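Local coordinates for protein starch synthase I (Hordeum vulgare, PDB 4HLN) that belongs to the plant starch synthases, glycosyltransferases of the GT-B fold in which two Rossmann-like domains face each other across a cleft, at residues V128-E133 with W271-V276; V163-Y168 with W210-H215; P216-P221 with Q236-L241. All coordinates share one frame; numbering follows the deposited sequence.

Contact 1: V128-E133 with W271-V276; sequences VFVTGE and WHASLV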
loop_
_atom_site.group_PDB
_atom_site.type_symbol
_atom_site.label_atom_id
_atom_site.label_comp_id
_atom_site.label_asym_id
_atom_site.label_seq_id
_atom_site.Cartn_x
_atom_site.Cartn_y
_atom_site.Cartn_z
ATOM N N VAL A 128 -14.791 6.748 8.367
ATOM C CA VAL A 128 -15.339 6.888 7.030
ATOM C C VAL A 128 -14.217 6.839 6.003
ATOM O O VAL A 128 -13.450 7.791 5.859
ATOM C CB VAL A 128 -16.131 8.207 6.872
ATOM C CG1 VAL A 128 -16.774 8.276 5.508
ATOM C CG2 VAL A 128 -17.198 8.360 7.977
ATOM N N PHE A 129 -14.107 5.714 5.305
ATOM C CA PHE A 129 -13.168 5.609 4.188
ATOM C C PHE A 129 -13.738 6.276 2.961
ATOM O O PHE A 129 -14.888 6.048 2.615
ATOM C CB PHE A 129 -12.854 4.149 3.865
ATOM C CG PHE A 129 -11.977 3.494 4.878
ATOM C CD1 PHE A 129 -10.607 3.417 4.683
ATOM C CD2 PHE A 129 -12.519 2.994 6.059
ATOM C CE1 PHE A 129 -9.798 2.827 5.640
ATOM C CE2 PHE A 129 -11.719 2.401 7.019
ATOM C CZ PHE A 129 -10.352 2.314 6.809
ATOM N N VAL A 130 -12.935 7.105 2.303
ATOM C CA VAL A 130 -13.329 7.669 1.014
ATOM C C VAL A 130 -12.323 7.247 -0.063
ATOM O O VAL A 130 -11.103 7.357 0.119
ATOM C CB VAL A 130 -13.486 9.200 1.086
ATOM C CG1 VAL A 130 -14.118 9.748 -0.207
ATOM C CG2 VAL A 130 -14.331 9.582 2.309
ATOM N N THR A 131 -12.830 6.754 -1.184
ATOM C CA THR A 131 -11.953 6.134 -2.168
ATOM C C THR A 131 -12.551 6.136 -3.564
ATOM O O THR A 131 -13.766 6.168 -3.731
ATOM C CB THR A 131 -11.606 4.683 -1.761
ATOM O OG1 THR A 131 -10.696 4.105 -2.710
ATOM C CG2 THR A 131 -12.858 3.840 -1.676
ATOM N N GLY A 132 -11.679 6.116 -4.566
ATOM C CA GLY A 132 -12.105 6.074 -5.953
ATOM C C GLY A 132 -12.107 4.657 -6.474
ATOM O O GLY A 132 -12.609 4.398 -7.557
ATOM N N GLU A 133 -11.532 3.744 -5.692
ATOM C CA GLU A 133 -11.509 2.325 -6.016
ATOM C C GLU A 133 -12.888 1.716 -5.922
ATOM O O GLU A 133 -13.733 2.194 -5.170
ATOM C CB GLU A 133 -10.624 1.578 -5.031
ATOM C CG GLU A 133 -9.161 1.574 -5.357
ATOM C CD GLU A 133 -8.403 0.628 -4.449
ATOM O OE1 GLU A 133 -7.154 0.718 -4.401
ATOM O OE2 GLU A 133 -9.067 -0.204 -3.782
ATOM N N TRP A 271 -5.623 10.881 -4.606
ATOM C CA TRP A 271 -6.099 12.204 -4.996
ATOM C C TRP A 271 -7.595 12.224 -5.171
ATOM O O TRP A 271 -8.224 13.254 -4.977
ATOM C CB TRP A 271 -5.396 12.734 -6.250
ATOM C CG TRP A 271 -5.933 12.237 -7.538
ATOM C CD1 TRP A 271 -5.484 11.159 -8.245
ATOM C CD2 TRP A 271 -7.017 12.797 -8.298
ATOM N NE1 TRP A 271 -6.221 11.011 -9.395
ATOM C CE2 TRP A 271 -7.160 12.008 -9.460
ATOM C CE3 TRP A 271 -7.880 13.884 -8.111
ATOM C CZ2 TRP A 271 -8.133 12.277 -10.437
ATOM C CZ3 TRP A 271 -8.846 14.156 -9.090
ATOM C CH2 TRP A 271 -8.960 13.353 -10.237
ATOM N N HIS A 272 -8.163 11.080 -5.525
ATOM C CA HIS A 272 -9.591 11.012 -5.798
ATOM C C HIS A 272 -10.428 11.547 -4.644
ATOM O O HIS A 272 -11.476 12.144 -4.861
ATOM C CB HIS A 272 -10.005 9.589 -6.139
ATOM C CG HIS A 272 -9.229 9.006 -7.274
ATOM N ND1 HIS A 272 -8.079 8.270 -7.086
ATOM C CD2 HIS A 272 -9.423 9.076 -8.613
ATOM C CE1 HIS A 272 -7.603 7.901 -8.262
ATOM N NE2 HIS A 272 -8.400 8.379 -9.204
ATOM N N ALA A 273 -9.950 11.338 -3.425
ATOM C CA ALA A 273 -10.681 11.754 -2.232
ATOM C C ALA A 273 -10.003 12.917 -1.521
ATOM O O ALA A 273 -10.286 13.186 -0.363
ATOM C CB ALA A 273 -10.812 10.572 -1.265
ATOM N N SER A 274 -9.099 13.602 -2.205
ATOM C CA SER A 274 -8.182 14.520 -1.520
ATOM C C SER A 274 -8.794 15.860 -1.215
ATOM O O SER A 274 -8.212 16.667 -0.497
ATOM C CB SER A 274 -6.895 14.714 -2.320
ATOM O OG SER A 274 -5.945 13.722 -1.990
ATOM N N LEU A 275 -9.966 16.112 -1.770
ATOM C CA LEU A 275 -10.602 17.398 -1.562
ATOM C C LEU A 275 -11.389 17.372 -0.250
ATOM O O LEU A 275 -11.753 18.416 0.283
ATOM C CB LEU A 275 -11.517 17.726 -2.738
ATOM C CG LEU A 275 -11.868 19.199 -2.909
ATOM C CD1 LEU A 275 -10.672 19.964 -3.468
ATOM C CD2 LEU A 275 -13.045 19.351 -3.832
ATOM N N VAL A 276 -11.637 16.171 0.269
ATOM C CA VAL A 276 -12.446 16.015 1.468
ATOM C C VAL A 276 -11.926 16.845 2.661
ATOM O O VAL A 276 -12.677 17.607 3.259
ATOM C CB VAL A 276 -12.559 14.522 1.845
ATOM C CG1 VAL A 276 -13.009 14.355 3.285
ATOM C CG2 VAL A 276 -13.490 13.816 0.878
HETATM O O HOH W 1 -8.855 6.806 -4.458
#
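Val130 and Ala273 meet where two neighbouring parallel strands of a Rossmann-like domain run out into loops, a worked example of how such a sheet is lined at the carboxyl-terminal ends of its strands. Val130 lies on strand 126-130, its side chain on the face that packs against helix 235-252, while Ala273 belongs to the loop between strand 264-269 and helix 276-284. Traced outward, the valine begins with CB, which already lies 3.8 Å from Ala273 CB. CG1, placed anti to the backbone N (chi1 -171°), comes to 3.6 Å from the same methyl, and its outer flank also faces Val276 CG2 at 4.3 Å. The side chain as a whole also packs on Ala246 of the covering helix. Ala273 and Val276, the first and last residues of a type I turn, both face this valine; the turn leads into helix 276-284. Val130 O faces the Ala273 methyl and is hydrogen-bonded to Asn269 ND2.

Farther along, the contact becomes sparse and partly polar. Gly132 brings its CA to 4.1 Å from His272 CB; glycine has no CB, so its backbone lies directly against the histidine side chain. No direct hydrogen bond joins the segments; instead a water accepts from Gly132 N at 2.9 Å and, weakly, from His272 ND1 at 3.1 Å. The imidazole is further positioned by Tyr239, edge-to-face with it, and by the neighbouring Trp271, whose NE1 stands over one of its faces. Beside the water-bound glycine, Thr131 forms an ST turn: its OG1 accepts from Glu133 N at 3.1 Å with an N-H···O angle of 157°.

Contact 2: V163-Y168 with W210-H215; sequences VVMPRY and WVFVDH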
loop_
_atom_site.group_PDB
_atom_site.type_symbol
_atom_site.label_atom_id
_atom_site.label_comp_id
_atom_site.label_asym_id
_atom_site.label_seq_id
_atom_site.Cartn_x
_atom_site.Cartn_y
_atom_site.Cartn_z
ATOM N N VAL A 163 -17.538 2.916 4.042
ATOM C CA VAL A 163 -16.702 3.185 2.875
ATOM C C VAL A 163 -17.522 3.804 1.777
ATOM O O VAL A 163 -18.509 3.214 1.329
ATOM C CB VAL A 163 -16.078 1.937 2.283
ATOM C CG1 VAL A 163 -15.198 2.342 1.098
ATOM C CG2 VAL A 163 -15.291 1.188 3.326
ATOM N N VAL A 164 -17.091 4.981 1.333
ATOM C CA VAL A 164 -17.787 5.741 0.294
ATOM C C VAL A 164 -17.003 5.683 -1.015
ATOM O O VAL A 164 -15.808 5.959 -1.037
ATOM C CB VAL A 164 -17.958 7.207 0.713
ATOM C CG1 VAL A 164 -18.763 7.991 -0.324
ATOM C CG2 VAL A 164 -18.614 7.272 2.052
ATOM N N MET A 165 -17.702 5.329 -2.090
ATOM C CA MET A 165 -17.121 5.041 -3.402
ATOM C C MET A 165 -18.083 5.459 -4.479
ATOM O O MET A 165 -19.277 5.593 -4.240
ATOM C CB MET A 165 -16.987 3.544 -3.613
ATOM C CG MET A 165 -15.820 2.888 -2.993
ATOM S SD MET A 165 -16.361 1.194 -2.760
ATOM C CE MET A 165 -17.828 1.538 -1.781
ATOM N N PRO A 166 -17.573 5.609 -5.696
ATOM C CA PRO A 166 -18.497 5.827 -6.805
ATOM C C PRO A 166 -19.204 4.533 -7.146
ATOM O O PRO A 166 -18.658 3.448 -6.978
ATOM C CB PRO A 166 -17.574 6.247 -7.949
ATOM C CG PRO A 166 -16.303 6.732 -7.252
ATOM C CD PRO A 166 -16.169 5.825 -6.086
ATOM N N ARG A 167 -20.435 4.652 -7.610
ATOM C CA ARG A 167 -21.138 3.510 -8.164
ATOM C C ARG A 167 -20.802 3.474 -9.662
ATOM O O ARG A 167 -21.438 4.137 -10.481
ATOM C CB ARG A 167 -22.635 3.668 -7.913
ATOM C CG ARG A 167 -23.502 2.498 -8.296
ATOM C CD ARG A 167 -24.822 2.633 -7.561
ATOM N NE ARG A 167 -25.868 1.742 -8.042
ATOM C CZ ARG A 167 -26.776 2.079 -8.955
ATOM N NH1 ARG A 167 -26.768 3.292 -9.499
ATOM N NH2 ARG A 167 -27.698 1.200 -9.325
ATOM N N TYR A 168 -19.753 2.735 -10.003
ATOM C CA TYR A 168 -19.335 2.604 -11.394
ATOM C C TYR A 168 -20.242 1.634 -12.154
ATOM O O TYR A 168 -19.823 0.542 -12.499
ATOM C CB TYR A 168 -17.910 2.079 -11.440
ATOM C CG TYR A 168 -16.881 3.022 -10.866
ATOM C CD1 TYR A 168 -16.525 4.182 -11.546
ATOM C CD2 TYR A 168 -16.237 2.740 -9.665
ATOM C CE1 TYR A 168 -15.567 5.041 -11.043
ATOM C CE2 TYR A 168 -15.274 3.607 -9.146
ATOM C CZ TYR A 168 -14.941 4.752 -9.848
ATOM O OH TYR A 168 -13.985 5.624 -9.371
ATOM N N TRP A 210 -21.108 -0.054 3.082
ATOM C CA TRP A 210 -20.631 0.268 1.753
ATOM C C TRP A 210 -21.604 1.235 1.155
ATOM O O TRP A 210 -22.747 0.873 0.861
ATOM C CB TRP A 210 -20.603 -0.999 0.913
ATOM C CG TRP A 210 -19.762 -2.022 1.543
ATOM C CD1 TRP A 210 -20.171 -3.052 2.336
ATOM C CD2 TRP A 210 -18.340 -2.098 1.474
ATOM N NE1 TRP A 210 -19.085 -3.778 2.760
ATOM C CE2 TRP A 210 -17.946 -3.210 2.249
ATOM C CE3 TRP A 210 -17.357 -1.330 0.832
ATOM C CZ2 TRP A 210 -16.608 -3.584 2.393
ATOM C CZ3 TRP A 210 -16.029 -1.695 0.979
ATOM C CH2 TRP A 210 -15.664 -2.818 1.750
ATOM N N VAL A 211 -21.153 2.471 0.995
ATOM C CA VAL A 211 -21.990 3.536 0.468
ATOM C C VAL A 211 -21.513 3.942 -0.918
ATOM O O VAL A 211 -20.339 4.246 -1.121
ATOM C CB VAL A 211 -21.943 4.770 1.371
ATOM C CG1 VAL A 211 -22.678 5.944 0.719
ATOM C CG2 VAL A 211 -22.515 4.438 2.730
ATOM N N PHE A 212 -22.440 3.964 -1.864
ATOM C CA PHE A 212 -22.111 4.220 -3.254
ATOM C C PHE A 212 -22.715 5.502 -3.716
ATOM O O PHE A 212 -23.907 5.740 -3.533
ATOM C CB PHE A 212 -22.630 3.091 -4.112
ATOM C CG PHE A 212 -21.997 1.811 -3.798
ATOM C CD1 PHE A 212 -20.741 1.509 -4.315
ATOM C CD2 PHE A 212 -22.621 0.912 -2.947
ATOM C CE1 PHE A 212 -20.127 0.301 -4.010
ATOM C CE2 PHE A 212 -22.015 -0.300 -2.635
ATOM C CZ PHE A 212 -20.765 -0.606 -3.161
ATOM N N VAL A 213 -21.877 6.330 -4.321
ATOM C CA VAL A 213 -22.304 7.628 -4.803
ATOM C C VAL A 213 -22.650 7.498 -6.277
ATOM O O VAL A 213 -21.815 7.081 -7.077
ATOM C CB VAL A 213 -21.217 8.666 -4.566
ATOM C CG1 VAL A 213 -21.638 10.031 -5.101
ATOM C CG2 VAL A 213 -20.940 8.744 -3.078
ATOM N N ASP A 214 -23.894 7.825 -6.628
ATOM C CA ASP A 214 -24.355 7.644 -7.997
ATOM C C ASP A 214 -24.505 8.934 -8.811
ATOM O O ASP A 214 -25.203 9.883 -8.414
ATOM C CB ASP A 214 -25.654 6.843 -8.050
ATOM C CG ASP A 214 -25.923 6.266 -9.440
ATOM O OD1 ASP A 214 -25.067 5.492 -9.934
ATOM O OD2 ASP A 214 -26.974 6.596 -10.042
ATOM N N HIS A 215 -23.843 8.931 -9.965
ATOM C CA HIS A 215 -23.951 9.994 -10.953
ATOM C C HIS A 215 -23.706 9.362 -12.330
ATOM O O HIS A 215 -22.957 8.388 -12.458
ATOM C CB HIS A 215 -22.928 11.102 -10.660
ATOM C CG HIS A 215 -23.073 12.302 -11.539
ATOM N ND1 HIS A 215 -22.566 12.350 -12.823
ATOM C CD2 HIS A 215 -23.684 13.493 -11.329
ATOM C CE1 HIS A 215 -22.860 13.520 -13.362
ATOM N NE2 HIS A 215 -23.532 14.236 -12.476
#
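Val163 to Pro166 pair with Trp210 to Val213 as parallel neighbours in the mixed sheet of the Rossmann-like amino-terminal domain, their short axes turned 30° against each other. The first shell is a ladder of four backbone bonds: Val211 N gives to Val163 O at 2.8 Å, Met165 N to Val211 O, Val213 N to Met165 O at 2.7 Å, and Arg167 N to Val213 O. The last donor stands 38° out of the carbonyl plane, off the lone pairs.

On one face the chain of Met165, bent at chi3, folds its CE toward CE1 of Phe212 and to 3.9 Å from CE3 of Trp210, meeting the indole at its edge; its sulfur makes an oblique Met-aromatic contact with the Phe212 ring. Val163 CG2 flanks the same indole at CZ3, 3.8 Å away. Across the sheet, Val164 CG1 touches Val213 CG2 at 3.6 Å, beneath Ala245 and Ala246 of helix 235-252.

Beyond the ladder the extended Arg167 chain crosses Phe212 at about a right angle and brings NH1 to Asp214 OD1 at 2.8 Å, a salt bridge whose hydrogen bond is weak, bent to 141°. A cation-pi contact with Phe201 also holds the guanidinium, and Tyr177 and Phe212 meet edge-to-face. Trp210 is anchored outside the pair, through NE1 to Arg205 O.

Contact 3: P216-P221 with Q236-L241; sequences PSYHRP and QFRYTL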
loop_
_atom_site.group_PDB
_atom_site.type_symbol
_atom_site.label_atom_id
_atom_site.label_comp_id
_atom_site.label_asym_id
_atom_site.label_seq_id
_atom_site.Cartn_x
_atom_site.Cartn_y
_atom_site.Cartn_z
ATOM N N PRO A 216 -24.354 9.897 -13.370
ATOM C CA PRO A 216 -24.181 9.364 -14.735
ATOM C C PRO A 216 -22.707 9.195 -15.174
ATOM O O PRO A 216 -22.366 8.196 -15.818
ATOM C CB PRO A 216 -24.886 10.407 -15.604
ATOM C CG PRO A 216 -25.911 11.049 -14.666
ATOM C CD PRO A 216 -25.319 11.012 -13.296
ATOM N N SER A 217 -21.850 10.145 -14.811
ATOM C CA SER A 217 -20.448 10.122 -15.228
ATOM C C SER A 217 -19.623 8.973 -14.641
ATOM O O SER A 217 -18.487 8.729 -15.071
ATOM C CB SER A 217 -19.761 11.456 -14.916
ATOM O OG SER A 217 -19.436 11.547 -13.541
ATOM N N TYR A 218 -20.166 8.272 -13.653
ATOM C CA TYR A 218 -19.469 7.093 -13.150
ATOM C C TYR A 218 -19.808 5.842 -13.959
ATOM O O TYR A 218 -19.148 4.825 -13.797
ATOM C CB TYR A 218 -19.809 6.820 -11.693
ATOM C CG TYR A 218 -19.396 7.882 -10.731
ATOM C CD1 TYR A 218 -18.181 8.532 -10.864
ATOM C CD2 TYR A 218 -20.230 8.240 -9.670
ATOM C CE1 TYR A 218 -17.804 9.513 -9.967
ATOM C CE2 TYR A 218 -19.867 9.224 -8.766
ATOM C CZ TYR A 218 -18.653 9.850 -8.915
ATOM O OH TYR A 218 -18.289 10.828 -8.027
ATOM N N HIS A 219 -20.853 5.902 -14.789
ATOM C CA HIS A 219 -21.298 4.736 -15.558
ATOM C C HIS A 219 -20.512 4.635 -16.859
ATOM O O HIS A 219 -20.944 5.122 -17.901
ATOM C CB HIS A 219 -22.788 4.820 -15.882
ATOM C CG HIS A 219 -23.659 5.044 -14.690
ATOM N ND1 HIS A 219 -25.001 5.341 -14.801
ATOM C CD2 HIS A 219 -23.389 5.019 -13.366
ATOM C CE1 HIS A 219 -25.516 5.497 -13.597
ATOM N NE2 HIS A 219 -24.559 5.301 -12.707
ATOM N N ARG A 220 -19.344 4.015 -16.791
ATOM C CA ARG A 220 -18.444 3.983 -17.931
ATOM C C ARG A 220 -17.552 2.764 -17.803
ATOM O O ARG A 220 -17.024 2.475 -16.720
ATOM C CB ARG A 220 -17.606 5.281 -18.040
ATOM C CG ARG A 220 -18.439 6.569 -18.000
ATOM C CD ARG A 220 -17.957 7.646 -18.949
ATOM N NE ARG A 220 -16.911 8.487 -18.371
ATOM C CZ ARG A 220 -17.061 9.769 -18.019
ATOM N NH1 ARG A 220 -18.226 10.407 -18.169
ATOM N NH2 ARG A 220 -16.026 10.426 -17.514
ATOM N N PRO A 221 -17.406 2.033 -18.915
ATOM C CA PRO A 221 -16.547 0.851 -19.036
ATOM C C PRO A 221 -15.068 1.228 -18.994
ATOM O O PRO A 221 -14.384 0.860 -18.038
ATOM C CB PRO A 221 -16.920 0.295 -20.411
ATOM C CG PRO A 221 -17.446 1.482 -21.170
ATOM C CD PRO A 221 -18.136 2.332 -20.162
ATOM N N GLN A 236 -11.587 15.482 -12.840
ATOM C CA GLN A 236 -11.588 16.461 -11.771
ATOM C C GLN A 236 -13.016 16.706 -11.290
ATOM O O GLN A 236 -13.274 16.757 -10.103
ATOM C CB GLN A 236 -10.945 17.759 -12.223
ATOM C CG GLN A 236 -10.898 18.818 -11.132
ATOM C CD GLN A 236 -10.553 20.193 -11.671
ATOM O OE1 GLN A 236 -11.235 20.712 -12.563
ATOM N NE2 GLN A 236 -9.481 20.793 -11.138
ATOM N N PHE A 237 -13.940 16.823 -12.229
ATOM C CA PHE A 237 -15.341 16.995 -11.907
ATOM C C PHE A 237 -15.942 15.775 -11.187
ATOM O O PHE A 237 -16.661 15.918 -10.177
ATOM C CB PHE A 237 -16.118 17.319 -13.189
ATOM C CG PHE A 237 -17.602 17.166 -13.062
ATOM C CD1 PHE A 237 -18.337 18.010 -12.237
ATOM C CD2 PHE A 237 -18.271 16.175 -13.768
ATOM C CE1 PHE A 237 -19.721 17.864 -12.118
ATOM C CE2 PHE A 237 -19.658 16.025 -13.656
ATOM C CZ PHE A 237 -20.386 16.866 -12.835
ATOM N N ARG A 238 -15.657 14.583 -11.706
ATOM C CA ARG A 238 -16.227 13.354 -11.154
ATOM C C ARG A 238 -15.831 13.207 -9.694
ATOM O O ARG A 238 -16.662 12.908 -8.840
ATOM C CB ARG A 238 -15.745 12.107 -11.911
ATOM C CG ARG A 238 -16.225 11.968 -13.345
ATOM C CD ARG A 238 -15.253 11.109 -14.136
ATOM N NE ARG A 238 -15.681 9.725 -14.274
ATOM C CZ ARG A 238 -14.865 8.679 -14.195
ATOM N NH1 ARG A 238 -13.582 8.871 -13.958
ATOM N NH2 ARG A 238 -15.331 7.440 -14.342
ATOM N N TYR A 239 -14.555 13.427 -9.409
ATOM C CA TYR A 239 -14.043 13.159 -8.079
ATOM C C TYR A 239 -14.288 14.297 -7.092
ATOM O O TYR A 239 -14.296 14.098 -5.883
ATOM C CB TYR A 239 -12.597 12.677 -8.162
ATOM C CG TYR A 239 -12.583 11.341 -8.839
ATOM C CD1 TYR A 239 -12.115 11.191 -10.134
ATOM C CD2 TYR A 239 -13.131 10.227 -8.200
ATOM C CE1 TYR A 239 -12.151 9.941 -10.767
ATOM C CE2 TYR A 239 -13.164 8.991 -8.805
ATOM C CZ TYR A 239 -12.670 8.845 -10.089
ATOM O OH TYR A 239 -12.718 7.596 -10.677
ATOM N N THR A 240 -14.543 15.477 -7.636
ATOM C CA THR A 240 -15.117 16.575 -6.872
ATOM C C THR A 240 -16.487 16.164 -6.302
ATOM O O THR A 240 -16.776 16.407 -5.126
ATOM C CB THR A 240 -15.233 17.844 -7.759
ATOM O OG1 THR A 240 -13.919 18.306 -8.073
ATOM C CG2 THR A 240 -15.971 18.975 -7.060
ATOM N N LEU A 241 -17.317 15.527 -7.129
ATOM C CA LEU A 241 -18.631 15.082 -6.679
ATOM C C LEU A 241 -18.458 14.092 -5.543
ATOM O O LEU A 241 -19.144 14.179 -4.511
ATOM C CB LEU A 241 -19.413 14.420 -7.807
ATOM C CG LEU A 241 -19.815 15.307 -8.979
ATOM C CD1 LEU A 241 -20.667 14.536 -9.986
ATOM C CD2 LEU A 241 -20.526 16.556 -8.503
#
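Arg238 is bonded to the loop through both its carbonyl and its side chain. The phenol OH of Tyr218 donates to Arg238 O at 2.8 Å, gripping a helix carbonyl that lies near the plane of the ring, at its edge. Arg238 NE in turn gives a fairly straight bond to Ser217 O, 3.1 Å long with an N-H···O angle of 164°; the acceptor lies in the guanidinium plane, although the donor rises well above the plane of the carbonyl. Arg238 NH2 adds a weak bond to that oxygen at 3.5 Å. A bend at chi3 (99°) turns the guanidinium toward the serine, and NH1 is secured by Asn235 OD1 and Phe229 O.

Ser217 O also lies 3.4 Å above the plane of the Arg220 guanidinium, over its centre. The two cationic planes are only 15° apart and close, Arg220 NH2 standing 3.3 Å from Arg238 NE without a bond between these donors. The nearby carbonyl, together with the salt bridge from Arg220 to Asp234, probably eases that approach, and Phe232 adds a cation-pi contact to Arg220.

Around this polar centre the packing is modest. The Tyr218 ring slides past the Arg238 chain in the opposite direction, CE1 lying 3.8 Å from Arg238 CB, and its OH rests against Leu241 CB. Ser217 OG abuts Arg238 CG. A short 3-10 turn at 216-218 presents these residues to the helix, so the contact folds a loop back on the helix it leads to: the strand-loop-helix connection, from strand 208-214 to helix 235-252, of a Rossmann-like domain.

How the contacts relate
The three contacts form a triangle, contact 2 about 11 Å from each of the others and contacts 1 and 3 about 13 Å apart, centre to centre. Tyr168 is the joint: its OH hydrogen-bonds Gly132 O of contact 1 at 2.6 Å and Tyr239 OH of contact 3 at 2.7 Å. Contacts 1 and 2 are also continuous through the sheet, Phe129 O bonding Val164 N at 2.8 Å, and Asp214 OD1 ties contact 2 to His219 NE2 of contact 3. All three belong to the amino-terminal domain; the glycan pocket, with Phe556 and Trp569, is built by the carboxyl-terminal part of the chain, and none of its residues belongs to these segments.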